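Local coordinates for protein alginate lyase, family PL7 (PDB 4BE3) that cleaves alginate, probably by beta-elimination as in other PL7 polysaccharide lyases, and works as an exolytic enzyme, at residues Ser135-Tyr140 and Tyr161-Val166; Tyr154-Trp159 and Ile210-Asn215; Thr51-Ile56 and Asn262-Lys267; Val99-Ser104 and Leu273-Gly278. All coordinates share one frame; numbering follows the deposited sequence. Where two conformers were deposited one is given.

Contact 1 (Ser135-Tyr140 and Tyr161-Val166); sequences SVFWNY and YDMSVV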
loop_
_atom_site.group_PDB
_atom_site.type_symbol
_atom_site.label_atom_id
_atom_site.label_comp_id
_atom_site.label_asym_id
_atom_site.label_seq_id
_atom_site.Cartn_x
_atom_site.Cartn_y
_atom_site.Cartn_z
ATOM N N SER A 135 10.559 -16.125 26.816
ATOM C CA SER A 135 9.220 -16.289 26.332
ATOM C C SER A 135 9.118 -15.346 25.095
ATOM O O SER A 135 9.743 -14.287 25.006
ATOM C CB SER A 135 8.203 -15.751 27.357
ATOM O OG SER A 135 8.265 -16.535 28.583
ATOM N N VAL A 136 8.247 -15.779 24.221
ATOM C CA VAL A 136 7.820 -14.899 23.053
ATOM C C VAL A 136 6.352 -14.679 23.226
ATOM O O VAL A 136 5.567 -15.643 23.505
ATOM C CB VAL A 136 8.036 -15.663 21.736
ATOM C CG1 VAL A 136 7.418 -14.803 20.543
ATOM C CG2 VAL A 136 9.583 -15.755 21.463
ATOM N N PHE A 137 5.904 -13.414 23.183
ATOM C CA PHE A 137 4.501 -13.182 23.336
ATOM C C PHE A 137 4.163 -11.944 22.493
ATOM O O PHE A 137 5.120 -11.253 22.018
ATOM C CB PHE A 137 4.077 -12.837 24.803
ATOM C CG PHE A 137 4.937 -11.801 25.482
ATOM C CD1 PHE A 137 4.561 -10.413 25.378
ATOM C CD2 PHE A 137 5.968 -12.220 26.379
ATOM C CE1 PHE A 137 5.260 -9.369 26.107
ATOM C CE2 PHE A 137 6.716 -11.171 27.067
ATOM C CZ PHE A 137 6.336 -9.827 26.948
ATOM N N TRP A 138 2.908 -11.693 22.224
ATOM C CA TRP A 138 2.624 -10.483 21.415
ATOM C C TRP A 138 1.534 -9.670 22.064
ATOM O O TRP A 138 0.627 -10.243 22.662
ATOM C CB TRP A 138 2.257 -10.871 19.967
ATOM C CG TRP A 138 0.961 -11.612 19.873
ATOM C CD1 TRP A 138 0.807 -12.994 20.005
ATOM C CD2 TRP A 138 -0.363 -11.059 19.547
ATOM N NE1 TRP A 138 -0.491 -13.344 19.743
ATOM C CE2 TRP A 138 -1.253 -12.218 19.475
ATOM C CE3 TRP A 138 -0.848 -9.750 19.266
ATOM C CZ2 TRP A 138 -2.633 -12.114 19.179
ATOM C CZ3 TRP A 138 -2.236 -9.660 18.953
ATOM C CH2 TRP A 138 -3.085 -10.792 18.928
ATOM N N ASN A 139 1.603 -8.348 21.934
ATOM C CA ASN A 139 0.631 -7.472 22.660
ATOM C C ASN A 139 -0.210 -6.715 21.587
ATOM O O ASN A 139 0.370 -6.306 20.533
ATOM C CB ASN A 139 1.389 -6.364 23.354
ATOM C CG ASN A 139 1.985 -6.867 24.669
ATOM O OD1 ASN A 139 2.115 -8.078 24.833
ATOM N ND2 ASN A 139 2.403 -5.893 25.589
ATOM N N TYR A 140 -1.487 -6.544 21.883
ATOM C CA TYR A 140 -2.382 -5.709 21.029
ATOM C C TYR A 140 -2.617 -4.477 21.874
ATOM O O TYR A 140 -3.065 -4.635 23.053
ATOM C CB TYR A 140 -3.703 -6.496 20.868
ATOM C CG TYR A 140 -4.733 -5.601 20.173
ATOM C CD1 TYR A 140 -4.658 -5.448 18.761
ATOM C CD2 TYR A 140 -5.742 -4.948 20.931
ATOM C CE1 TYR A 140 -5.602 -4.668 18.099
ATOM C CE2 TYR A 140 -6.699 -4.127 20.284
ATOM C CZ TYR A 140 -6.555 -4.008 18.845
ATOM O OH TYR A 140 -7.519 -3.164 18.200
ATOM N N TYR A 161 5.702 -17.480 28.654
ATOM C CA TYR A 161 4.757 -16.657 29.380
ATOM C C TYR A 161 4.299 -15.445 28.527
ATOM O O TYR A 161 4.897 -15.126 27.491
ATOM C CB TYR A 161 5.474 -15.982 30.525
ATOM C CG TYR A 161 5.994 -17.026 31.555
ATOM C CD1 TYR A 161 5.200 -18.138 31.907
ATOM C CD2 TYR A 161 7.255 -16.843 32.095
ATOM C CE1 TYR A 161 5.700 -19.127 32.872
ATOM C CE2 TYR A 161 7.718 -17.757 33.109
ATOM C CZ TYR A 161 6.873 -18.830 33.453
ATOM O OH TYR A 161 7.334 -19.769 34.432
ATOM N N ASP A 162 3.228 -14.829 28.918
ATOM C CA ASP A 162 2.915 -13.473 28.334
ATOM C C ASP A 162 3.539 -12.363 29.271
ATOM O O ASP A 162 4.260 -12.703 30.229
ATOM C CB ASP A 162 1.400 -13.264 28.111
ATOM C CG ASP A 162 0.623 -13.298 29.384
ATOM O OD1 ASP A 162 1.025 -12.712 30.428
ATOM O OD2 ASP A 162 -0.436 -13.955 29.345
ATOM N N MET A 163 3.301 -11.079 28.993
ATOM C CA MET A 163 4.088 -10.099 29.666
ATOM C C MET A 163 3.678 -10.035 31.149
ATOM O O MET A 163 4.441 -9.414 31.941
ATOM C CB MET A 163 3.579 -8.702 29.069
ATOM C CG MET A 163 4.568 -7.640 29.268
ATOM S SD MET A 163 3.679 -6.084 28.763
ATOM C CE MET A 163 5.138 -5.032 28.850
ATOM N N SER A 164 2.529 -10.619 31.485
ATOM C CA SER A 164 1.960 -10.395 32.852
ATOM C C SER A 164 2.684 -11.248 33.917
ATOM O O SER A 164 2.456 -11.074 35.114
ATOM C CB SER A 164 0.422 -10.721 32.935
ATOM O OG SER A 164 0.210 -12.116 32.747
ATOM N N VAL A 165 3.496 -12.200 33.482
ATOM C CA VAL A 165 4.156 -13.117 34.452
ATOM C C VAL A 165 5.387 -12.379 34.996
ATOM O O VAL A 165 6.438 -12.324 34.321
ATOM C CB VAL A 165 4.540 -14.455 33.813
ATOM C CG1 VAL A 165 5.119 -15.371 34.942
ATOM C CG2 VAL A 165 3.240 -15.174 33.357
ATOM N N VAL A 166 5.265 -11.782 36.160
ATOM C CA VAL A 166 6.332 -10.937 36.726
ATOM C C VAL A 166 6.928 -11.669 37.915
ATOM O O VAL A 166 6.327 -12.645 38.406
ATOM C CB VAL A 166 5.780 -9.546 37.115
ATOM C CG1 VAL A 166 5.239 -8.808 35.817
ATOM C CG2 VAL A 166 4.555 -9.682 38.085
#
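Phe-137 lays one face of its ring against the backbone of the turn that starts at Asp-162: Met-163 N sits 3.6 Å above the ring plane over its centre, and Asp-162 C lies nearer the rim. The far end of the ring meets the start of the Met-163 side chain, which crosses it obliquely, with Phe-137 CE1 3.5 Å from Met-163 CB. Beyond CG the methionine runs extended, and its SD takes a weak, long hydrogen bond from Asn-139 ND2 at 3.4 Å, the two side chains crossing at about a right angle. The same ND2 also bonds Asp-153 OD2, and Asn-139 OD1 bonds Ser-155 OG. Strand 133-141 belongs to the curved antiparallel sheet of the PL7 beta-jelly roll, and 161-166 is a loop folded back over it through a type I turn. Within that turn Asp-162 OD1 makes an Asx turn, accepting Ser-164 N on its anti lone pair at 2.8 Å and Ser-164 OG on its syn one. At the other end of the contact, Tyr-161 N gives Ser-135 OG a short, nearly straight hydrogen bond (2.7 Å, 172°), while the tyrosine ring leads away and its OH bonds Glu-175 O.

Contact 2 (Tyr154-Trp159 and Ile210-Asn215); sequences YSTAVW and IKFTKN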
loop_
_atom_site.group_PDB
_atom_site.type_symbol
_atom_site.label_atom_id
_atom_site.label_comp_id
_atom_site.label_asym_id
_atom_site.label_seq_id
_atom_site.Cartn_x
_atom_site.Cartn_y
_atom_site.Cartn_z
ATOM N N TYR A 154 -2.941 -5.773 25.639
ATOM C CA TYR A 154 -3.397 -7.082 26.052
ATOM C C TYR A 154 -2.412 -8.078 25.494
ATOM O O TYR A 154 -2.107 -8.072 24.301
ATOM C CB TYR A 154 -4.715 -7.295 25.422
ATOM C CG TYR A 154 -5.237 -8.679 25.761
ATOM C CD1 TYR A 154 -5.291 -9.138 27.106
ATOM C CD2 TYR A 154 -5.498 -9.610 24.733
ATOM C CE1 TYR A 154 -5.706 -10.487 27.405
ATOM C CE2 TYR A 154 -6.003 -10.884 25.010
ATOM C CZ TYR A 154 -6.105 -11.316 26.328
ATOM O OH TYR A 154 -6.527 -12.575 26.516
ATOM N N SER A 155 -1.767 -8.879 26.370
ATOM C CA SER A 155 -0.634 -9.675 25.990
ATOM C C SER A 155 -0.989 -11.153 25.826
ATOM O O SER A 155 -1.679 -11.751 26.702
ATOM C CB SER A 155 0.472 -9.547 27.148
ATOM O OG SER A 155 1.623 -10.202 26.696
ATOM N N THR A 156 -0.517 -11.801 24.793
ATOM C CA THR A 156 -0.896 -13.184 24.490
ATOM C C THR A 156 0.347 -14.005 24.320
ATOM O O THR A 156 1.238 -13.670 23.451
ATOM C CB THR A 156 -1.678 -13.225 23.164
ATOM O OG1 THR A 156 -2.949 -12.584 23.373
ATOM C CG2 THR A 156 -2.009 -14.686 22.741
ATOM N N ALA A 157 0.532 -15.076 25.083
ATOM C CA ALA A 157 1.713 -15.887 24.961
ATOM C C ALA A 157 1.851 -16.715 23.692
ATOM O O ALA A 157 0.782 -17.185 23.144
ATOM C CB ALA A 157 1.755 -16.870 26.137
ATOM N N VAL A 158 3.062 -16.767 23.143
ATOM C CA VAL A 158 3.301 -17.694 22.022
ATOM C C VAL A 158 3.996 -18.947 22.572
ATOM O O VAL A 158 3.384 -20.103 22.547
ATOM C CB VAL A 158 4.243 -17.011 20.913
ATOM C CG1 VAL A 158 4.430 -18.028 19.782
ATOM C CG2 VAL A 158 3.424 -15.778 20.453
ATOM N N TRP A 159 5.234 -18.815 23.030
ATOM C CA TRP A 159 5.973 -19.968 23.702
ATOM C C TRP A 159 6.387 -19.345 25.021
ATOM O O TRP A 159 6.999 -18.260 25.080
ATOM C CB TRP A 159 7.249 -20.279 22.966
ATOM C CG TRP A 159 6.892 -20.772 21.551
ATOM C CD1 TRP A 159 6.188 -21.913 21.195
ATOM C CD2 TRP A 159 7.340 -20.162 20.349
ATOM N NE1 TRP A 159 6.134 -22.035 19.779
ATOM C CE2 TRP A 159 6.849 -20.985 19.229
ATOM C CE3 TRP A 159 8.097 -18.975 20.093
ATOM C CZ2 TRP A 159 7.046 -20.629 17.902
ATOM C CZ3 TRP A 159 8.341 -18.643 18.699
ATOM C CH2 TRP A 159 7.806 -19.469 17.630
ATOM N N ILE A 210 2.375 -21.766 16.116
ATOM C CA ILE A 210 1.241 -21.235 16.816
ATOM C C ILE A 210 0.622 -20.116 15.969
ATOM O O ILE A 210 1.404 -19.281 15.449
ATOM C CB ILE A 210 1.677 -20.499 18.077
ATOM C CG1 ILE A 210 2.663 -21.313 18.984
ATOM C CG2 ILE A 210 0.427 -20.119 18.894
ATOM C CD1 ILE A 210 2.019 -22.512 19.495
ATOM N N LYS A 211 -0.682 -20.131 15.792
ATOM C CA LYS A 211 -1.328 -19.116 14.898
ATOM C C LYS A 211 -2.339 -18.323 15.669
ATOM O O LYS A 211 -2.999 -18.908 16.619
ATOM C CB LYS A 211 -2.080 -19.899 13.802
ATOM C CG LYS A 211 -1.071 -20.504 12.760
ATOM C CD LYS A 211 -1.853 -21.130 11.589
ATOM C CE LYS A 211 -0.749 -21.867 10.788
ATOM N NZ LYS A 211 -1.228 -22.546 9.554
ATOM N N PHE A 212 -2.630 -17.077 15.269
ATOM C CA PHE A 212 -3.654 -16.278 15.954
ATOM C C PHE A 212 -4.416 -15.491 14.844
ATOM O O PHE A 212 -3.795 -15.139 13.834
ATOM C CB PHE A 212 -3.060 -15.195 16.866
ATOM C CG PHE A 212 -2.233 -15.806 17.986
ATOM C CD1 PHE A 212 -2.852 -16.197 19.165
ATOM C CD2 PHE A 212 -0.900 -16.068 17.789
ATOM C CE1 PHE A 212 -2.070 -16.824 20.196
ATOM C CE2 PHE A 212 -0.090 -16.716 18.818
ATOM C CZ PHE A 212 -0.753 -17.048 20.038
ATOM N N THR A 213 -5.625 -15.087 15.151
ATOM C CA THR A 213 -6.417 -14.207 14.203
ATOM C C THR A 213 -6.895 -13.079 15.003
ATOM O O THR A 213 -7.545 -13.272 16.090
ATOM C CB THR A 213 -7.590 -14.970 13.601
ATOM O OG1 THR A 213 -7.079 -16.068 12.884
ATOM C CG2 THR A 213 -8.462 -14.065 12.691
ATOM N N LYS A 214 -6.683 -11.847 14.584
ATOM C CA LYS A 214 -7.226 -10.691 15.345
ATOM C C LYS A 214 -7.795 -9.671 14.335
ATOM O O LYS A 214 -7.043 -9.167 13.489
ATOM C CB LYS A 214 -6.060 -10.063 16.128
ATOM C CG LYS A 214 -6.400 -8.754 16.871
ATOM C CD LYS A 214 -7.367 -8.956 18.010
ATOM C CE LYS A 214 -7.712 -7.620 18.745
ATOM N NZ LYS A 214 -8.800 -7.833 19.794
ATOM N N ASN A 215 -9.111 -9.372 14.430
ATOM C CA ASN A 215 -9.711 -8.429 13.493
ATOM C C ASN A 215 -9.299 -7.025 13.890
ATOM O O ASN A 215 -9.512 -6.611 15.023
ATOM C CB ASN A 215 -11.197 -8.595 13.663
ATOM C CG ASN A 215 -11.955 -7.832 12.606
ATOM O OD1 ASN A 215 -11.562 -6.766 12.181
ATOM N ND2 ASN A 215 -13.093 -8.385 12.214
#
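Thr-156 and Phe-212 meet tip to tip, the methyl CG2 of the threonine coming to 3.3 Å from ring atom CE1 of the phenylalanine. That methyl is anti to the backbone N (chi1 of OG1 -69°), which turns carbon rather than hydroxyl to the ring. The next carbonyl, Ala-157 O, lies 3.5 Å from Phe-212 CZ, while Val-158 CG2 comes obliquely to the other side of the ring end at CE2, a looser 4.0 Å. Val-158 and Ile-210 run antiparallel alongside each other: Val-158 CG1 lies 3.8 Å from Ile-210 CG1, and that valine methyl rests over the centre of the Trp-159 indole, 3.6 Å above its plane. Ile-210 CG1 completes this apolar cluster 3.6 Å from Trp-159 NE1, whose hydrogen bond goes to Lys-208 O. No hydrogen bond joins the two segments; the contact is mostly side-chain packing, with Ala-157 O as a backbone contribution. The tight Thr-156/Phe-212 pair lies on the partly exposed side, whereas Val-158 and Trp-159, more loosely met, are buried. Val-158 and Trp-159 both face Val-136 in a classic beta bulge, where the chain turns a corner. The contact thus joins the two sheets of the jelly roll: strand 153-157 pairs with 133-141, whose Trp-138 meets Phe-212 edge-to-face, whereas 210-215 is an outermost strand of the other sheet within this chain, next to 197-203.

Contact 3 (Thr51-Ile56 and Asn262-Lys267); sequences TPNSGI and NQTNGK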
loop_
_atom_site.group_PDB
_atom_site.type_symbol
_atom_site.label_atom_id
_atom_site.label_comp_id
_atom_site.label_asym_id
_atom_site.label_seq_id
_atom_site.Cartn_x
_atom_site.Cartn_y
_atom_site.Cartn_z
ATOM N N THR A 51 21.099 -2.307 20.658
ATOM C CA THR A 51 20.753 -0.997 21.210
ATOM C C THR A 51 20.905 -1.021 22.755
ATOM O O THR A 51 20.545 -2.014 23.385
ATOM C CB THR A 51 19.292 -0.636 20.824
ATOM O OG1 THR A 51 18.910 0.618 21.377
ATOM C CG2 THR A 51 18.244 -1.698 21.391
ATOM N N PRO A 52 21.295 0.089 23.332
ATOM C CA PRO A 52 21.448 0.029 24.818
ATOM C C PRO A 52 20.094 0.253 25.475
ATOM O O PRO A 52 19.084 0.565 24.789
ATOM C CB PRO A 52 22.383 1.298 25.065
ATOM C CG PRO A 52 21.863 2.291 23.991
ATOM C CD PRO A 52 21.707 1.401 22.793
ATOM N N ASN A 53 20.070 0.133 26.822
ATOM C CA ASN A 53 18.856 0.415 27.519
ATOM C C ASN A 53 18.488 1.921 27.534
ATOM O O ASN A 53 17.329 2.288 27.543
ATOM C CB ASN A 53 19.147 -0.009 29.038
ATOM C CG ASN A 53 19.104 -1.536 29.269
ATOM O OD1 ASN A 53 18.827 -2.343 28.359
ATOM N ND2 ASN A 53 19.416 -1.928 30.577
ATOM N N SER A 54 19.546 2.787 27.487
ATOM C CA SER A 54 19.268 4.184 27.479
ATOM C C SER A 54 20.213 4.862 26.443
ATOM O O SER A 54 21.419 4.936 26.658
ATOM C CB SER A 54 19.445 4.727 28.935
ATOM O OG SER A 54 19.393 6.130 28.881
ATOM N N GLY A 55 19.691 5.126 25.221
ATOM C CA GLY A 55 20.555 5.897 24.202
ATOM C C GLY A 55 19.725 7.146 23.919
ATOM O O GLY A 55 19.220 7.786 24.863
ATOM N N ILE A 56 19.536 7.507 22.670
ATOM C CA ILE A 56 18.657 8.633 22.334
ATOM C C ILE A 56 17.332 8.096 21.751
ATOM O O ILE A 56 17.377 7.320 20.791
ATOM C CB ILE A 56 19.368 9.636 21.320
ATOM C CG1 ILE A 56 20.497 10.348 22.126
ATOM C CG2 ILE A 56 18.368 10.675 20.852
ATOM C CD1 ILE A 56 21.790 9.562 22.068
ATOM N N ASN A 262 14.200 -1.821 22.418
ATOM C CA ASN A 262 14.539 -2.303 23.815
ATOM C C ASN A 262 13.450 -1.885 24.735
ATOM O O ASN A 262 13.187 -0.712 24.796
ATOM C CB ASN A 262 15.811 -1.650 24.217
ATOM C CG ASN A 262 16.466 -2.388 25.422
ATOM O OD1 ASN A 262 15.794 -3.238 26.030
ATOM N ND2 ASN A 262 17.709 -2.098 25.691
ATOM N N GLN A 263 12.807 -2.814 25.498
ATOM C CA GLN A 263 11.797 -2.279 26.398
ATOM C C GLN A 263 12.382 -2.195 27.813
ATOM O O GLN A 263 11.645 -1.811 28.718
ATOM C CB GLN A 263 10.693 -3.330 26.549
ATOM C CG GLN A 263 10.135 -3.711 25.147
ATOM C CD GLN A 263 9.425 -2.523 24.507
ATOM O OE1 GLN A 263 9.959 -1.948 23.449
ATOM N NE2 GLN A 263 8.314 -2.130 24.997
ATOM N N THR A 264 13.677 -2.409 27.964
ATOM C CA THR A 264 14.212 -2.154 29.329
ATOM C C THR A 264 14.920 -0.770 29.330
ATOM O O THR A 264 15.813 -0.489 28.546
ATOM C CB THR A 264 15.310 -3.245 29.633
ATOM O OG1 THR A 264 14.721 -4.535 29.618
ATOM C CG2 THR A 264 15.776 -3.039 31.156
ATOM N N ASN A 265 14.394 0.105 30.145
ATOM C CA ASN A 265 14.935 1.478 30.306
ATOM C C ASN A 265 15.383 1.694 31.728
ATOM O O ASN A 265 15.322 0.784 32.580
ATOM C CB ASN A 265 13.837 2.473 29.934
ATOM C CG ASN A 265 12.562 2.180 30.701
ATOM O OD1 ASN A 265 12.565 2.354 31.924
ATOM N ND2 ASN A 265 11.442 1.763 29.987
ATOM N N GLY A 266 15.805 2.933 32.007
ATOM C CA GLY A 266 16.257 3.219 33.378
ATOM C C GLY A 266 15.274 4.074 34.127
ATOM O O GLY A 266 15.625 4.564 35.228
ATOM N N LYS A 267 14.020 4.146 33.677
ATOM C CA LYS A 267 13.021 4.925 34.394
ATOM C C LYS A 267 12.630 4.270 35.708
ATOM O O LYS A 267 12.663 3.047 35.855
ATOM C CB LYS A 267 11.799 5.186 33.497
ATOM C CG LYS A 267 12.269 6.003 32.229
ATOM C CD LYS A 267 11.032 6.197 31.359
ATOM C CE LYS A 267 10.312 7.491 31.783
ATOM N NZ LYS A 267 8.931 7.379 31.181
#
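Thr-51, at the end of strand 44-52, meets Asn-262 through its methyl: CG2 lies 3.7 Å from Asn-262 CB. The Pro-52 ring packs on Ile-286, Gln-289 and Tyr-290 of helix 286-291, but the residue offers its carbonyl, and Asn-262 ND2 donates to Pro-52 O at 3.1 Å. The donor stands above that carbonyl plane, 62° out of it. Asn-53 follows as the first residue beyond the strand and supplies the second acceptor. Its OD1 receives Asn-262 ND2 at 2.9 Å on a lone pair in the carbonyl plane, although the N-H...O angle is only 142°. With CG anti to the backbone N (chi1 -163°), the Asn-262 amide is carried toward strand 44-52. The other end of this amide serves its own loop: OD1 accepts Thr-264 N at 3.0 Å, forming an Asx turn. Asn-53 also lies alongside Thr-264, both side chains heading in one direction, with Asn-53 ND2 3.8 Å from Thr-264 CG2; that amide nitrogen bonds Ser-92 OG. The backbone oxygens Asn-53 O and Thr-264 O come within 3.3 Å as two acceptors. Past this point the first segment turns away, Ser-54 O bonding Gln-289 of helix 286-291. The chemistry is that of a buried amide used at both ends: one ND2 ties the outgoing end of strand 44-52 to the last residue of strand 260-262, while OD1 shapes the turn that follows, so that Asn-262 joins strand ends from the two sheets of the jelly roll.

Contact 4 (Val99-Ser104 and Leu273-Gly278); sequences VAASYS and LVWSTG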
loop_
_atom_site.group_PDB
_atom_site.type_symbol
_atom_site.label_atom_id
_atom_site.label_comp_id
_atom_site.label_asym_id
_atom_site.label_seq_id
_atom_site.Cartn_x
_atom_site.Cartn_y
_atom_site.Cartn_z
ATOM N N VAL A 99 8.268 -5.422 37.145
ATOM C CA VAL A 99 7.753 -4.540 35.983
ATOM C C VAL A 99 7.664 -5.485 34.799
ATOM O O VAL A 99 8.670 -6.020 34.372
ATOM C CB VAL A 99 8.798 -3.407 35.774
ATOM C CG1 VAL A 99 8.277 -2.563 34.597
ATOM C CG2 VAL A 99 8.861 -2.527 37.075
ATOM N N ALA A 100 6.488 -5.491 34.144
ATOM C CA ALA A 100 6.140 -6.464 33.049
ATOM C C ALA A 100 7.105 -6.258 31.934
ATOM O O ALA A 100 7.470 -7.281 31.304
ATOM C CB ALA A 100 4.692 -6.190 32.636
ATOM N N ALA A 101 7.510 -5.013 31.596
ATOM C CA ALA A 101 8.452 -4.899 30.433
ATOM C C ALA A 101 9.864 -5.304 30.622
ATOM O O ALA A 101 10.640 -5.362 29.663
ATOM C CB ALA A 101 8.411 -3.368 29.937
ATOM N N SER A 102 10.291 -5.490 31.929
ATOM C CA SER A 102 11.729 -5.688 32.097
ATOM C C SER A 102 12.258 -6.925 31.318
ATOM O O SER A 102 11.568 -7.910 31.163
ATOM C CB SER A 102 12.048 -6.017 33.613
ATOM O OG SER A 102 11.797 -4.785 34.327
ATOM N N TYR A 103 13.509 -6.838 30.904
ATOM C CA TYR A 103 14.266 -7.922 30.308
ATOM C C TYR A 103 13.657 -8.326 28.961
ATOM O O TYR A 103 13.855 -9.466 28.549
ATOM C CB TYR A 103 14.257 -9.198 31.198
ATOM C CG TYR A 103 14.439 -8.878 32.705
ATOM C CD1 TYR A 103 15.563 -8.215 33.190
ATOM C CD2 TYR A 103 13.407 -9.301 33.561
ATOM C CE1 TYR A 103 15.626 -7.981 34.601
ATOM C CE2 TYR A 103 13.522 -9.116 34.945
ATOM C CZ TYR A 103 14.563 -8.413 35.391
ATOM O OH TYR A 103 14.588 -8.241 36.811
ATOM N N SER A 104 13.060 -7.354 28.287
ATOM C CA SER A 104 12.428 -7.791 26.999
ATOM C C SER A 104 12.861 -6.848 25.841
ATOM O O SER A 104 13.382 -5.727 26.028
ATOM C CB SER A 104 10.885 -7.669 27.121
ATOM O OG SER A 104 10.272 -6.378 27.212
ATOM N N LEU A 273 4.684 1.209 36.911
ATOM C CA LEU A 273 5.007 -0.210 37.242
ATOM C C LEU A 273 4.898 -1.214 36.114
ATOM O O LEU A 273 5.283 -2.315 36.284
ATOM C CB LEU A 273 4.176 -0.764 38.463
ATOM C CG LEU A 273 4.920 -1.922 39.155
ATOM C CD1 LEU A 273 6.148 -1.421 39.870
ATOM C CD2 LEU A 273 4.060 -2.642 40.221
ATOM N N VAL A 274 4.341 -0.882 34.934
ATOM C CA VAL A 274 4.255 -1.829 33.830
ATOM C C VAL A 274 5.385 -1.645 32.823
ATOM O O VAL A 274 5.951 -2.634 32.302
ATOM C CB VAL A 274 2.940 -1.670 33.064
ATOM C CG1 VAL A 274 2.824 -2.607 31.794
ATOM C CG2 VAL A 274 1.801 -1.977 34.055
ATOM N N TRP A 275 5.804 -0.374 32.636
ATOM C CA TRP A 275 6.795 -0.079 31.542
ATOM C C TRP A 275 8.092 0.593 32.004
ATOM O O TRP A 275 8.987 0.668 31.177
ATOM C CB TRP A 275 6.124 0.944 30.532
ATOM C CG TRP A 275 4.923 0.343 29.890
ATOM C CD1 TRP A 275 3.575 0.545 30.186
ATOM C CD2 TRP A 275 4.923 -0.602 28.745
ATOM N NE1 TRP A 275 2.781 -0.189 29.318
ATOM C CE2 TRP A 275 3.536 -0.919 28.481
ATOM C CE3 TRP A 275 5.933 -1.240 28.018
ATOM C CZ2 TRP A 275 3.167 -1.818 27.438
ATOM C CZ3 TRP A 275 5.571 -2.119 26.944
ATOM C CH2 TRP A 275 4.235 -2.393 26.660
ATOM N N SER A 276 8.184 1.133 33.253
ATOM C CA SER A 276 9.448 1.794 33.686
ATOM C C SER A 276 10.214 0.767 34.504
ATOM O O SER A 276 9.784 0.412 35.563
ATOM C CB SER A 276 9.141 3.084 34.554
ATOM O OG SER A 276 8.465 3.969 33.582
ATOM N N THR A 277 11.322 0.282 33.918
ATOM C CA THR A 277 11.916 -0.941 34.415
ATOM C C THR A 277 13.099 -0.759 35.393
ATOM O O THR A 277 13.555 -1.729 35.957
ATOM C CB THR A 277 12.419 -1.744 33.221
ATOM O OG1 THR A 277 13.201 -0.876 32.347
ATOM C CG2 THR A 277 11.207 -2.143 32.349
ATOM N N GLY A 278 13.591 0.471 35.539
ATOM C CA GLY A 278 14.596 0.737 36.618
ATOM C C GLY A 278 15.865 -0.096 36.435
ATOM O O GLY A 278 16.442 -0.518 37.415
HETATM O O HOH W 1 4.273 -4.832 36.179
#
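Trp-275 and Ala-101 meet at the six-membered part of the indole, where the methyl CB of Ala-101 comes obliquely to 3.8 Å from Trp-275 CE3. One face of the indole carries Val-274 CG1, 3.4 Å above the plane and offset toward the rim. Within the first segment itself, Ser-102 CB lies over one face of the Tyr-103 ring, also toward the rim. The first segment makes two overlapping turns, type I from Val-99 to Ser-102 and type II from Ala-101 to Ser-104, the latter with Ser-104 OG bonding Ala-101 O. Ala-101 N donates to Val-274 O at 2.9 Å, a direct hydrogen bond between the segments. A water adds a further link, donating to Leu-273 O at 2.7 Å and weakly accepting from Ala-100 N. Val-99 fits among backbone carbonyls: its CG1, anti to the backbone N (chi1 179°), touches Val-274 O at 3.3 Å, and CG2 lies near Ser-276 O. Its CA also makes a CA-H...O contact with Leu-273 O. Farther along, Ser-102 OG packs 3.3 Å from Thr-277 CB while its own hydrogen bond goes to Asp-96 O. Residues 99-103 form a loop that comes from strand 80-90 of one sheet and enters strand 104-112 of the other at Ser-104; 273-278 lies in the loop between strand 260-262 and helix 286-291. Strand 121-126 adjoins them, with Phe-124 touching both Ser-104 and Trp-275 and Lys-126 NZ bonding Ala-100 O.

How the contacts relate
Contacts 1 and 2 meet through the neighbouring strands 133-141 and 153-157, their centres 10 Å apart: Val-136 O probably bonds Val-158 N at 2.8 Å, and Tyr-140 O likewise Tyr-154 N. Contact 4 connects contact 1 with contact 3. Met-163 CE packs 3.5 Å from Trp-275 CZ3, while Asn-265 N probably bonds Thr-277 OG1 at 2.7 Å and Thr-264 OG1 pairs with Tyr-103 N. Contacts 2 and 3 lie on opposite sides of the chain's centre, about 26 Å between centres. None reaches the bound tartrate: the side chains of Thr-51, Trp-275 and Asn-139 are about 11, 13 and 14 Å from it, respectively.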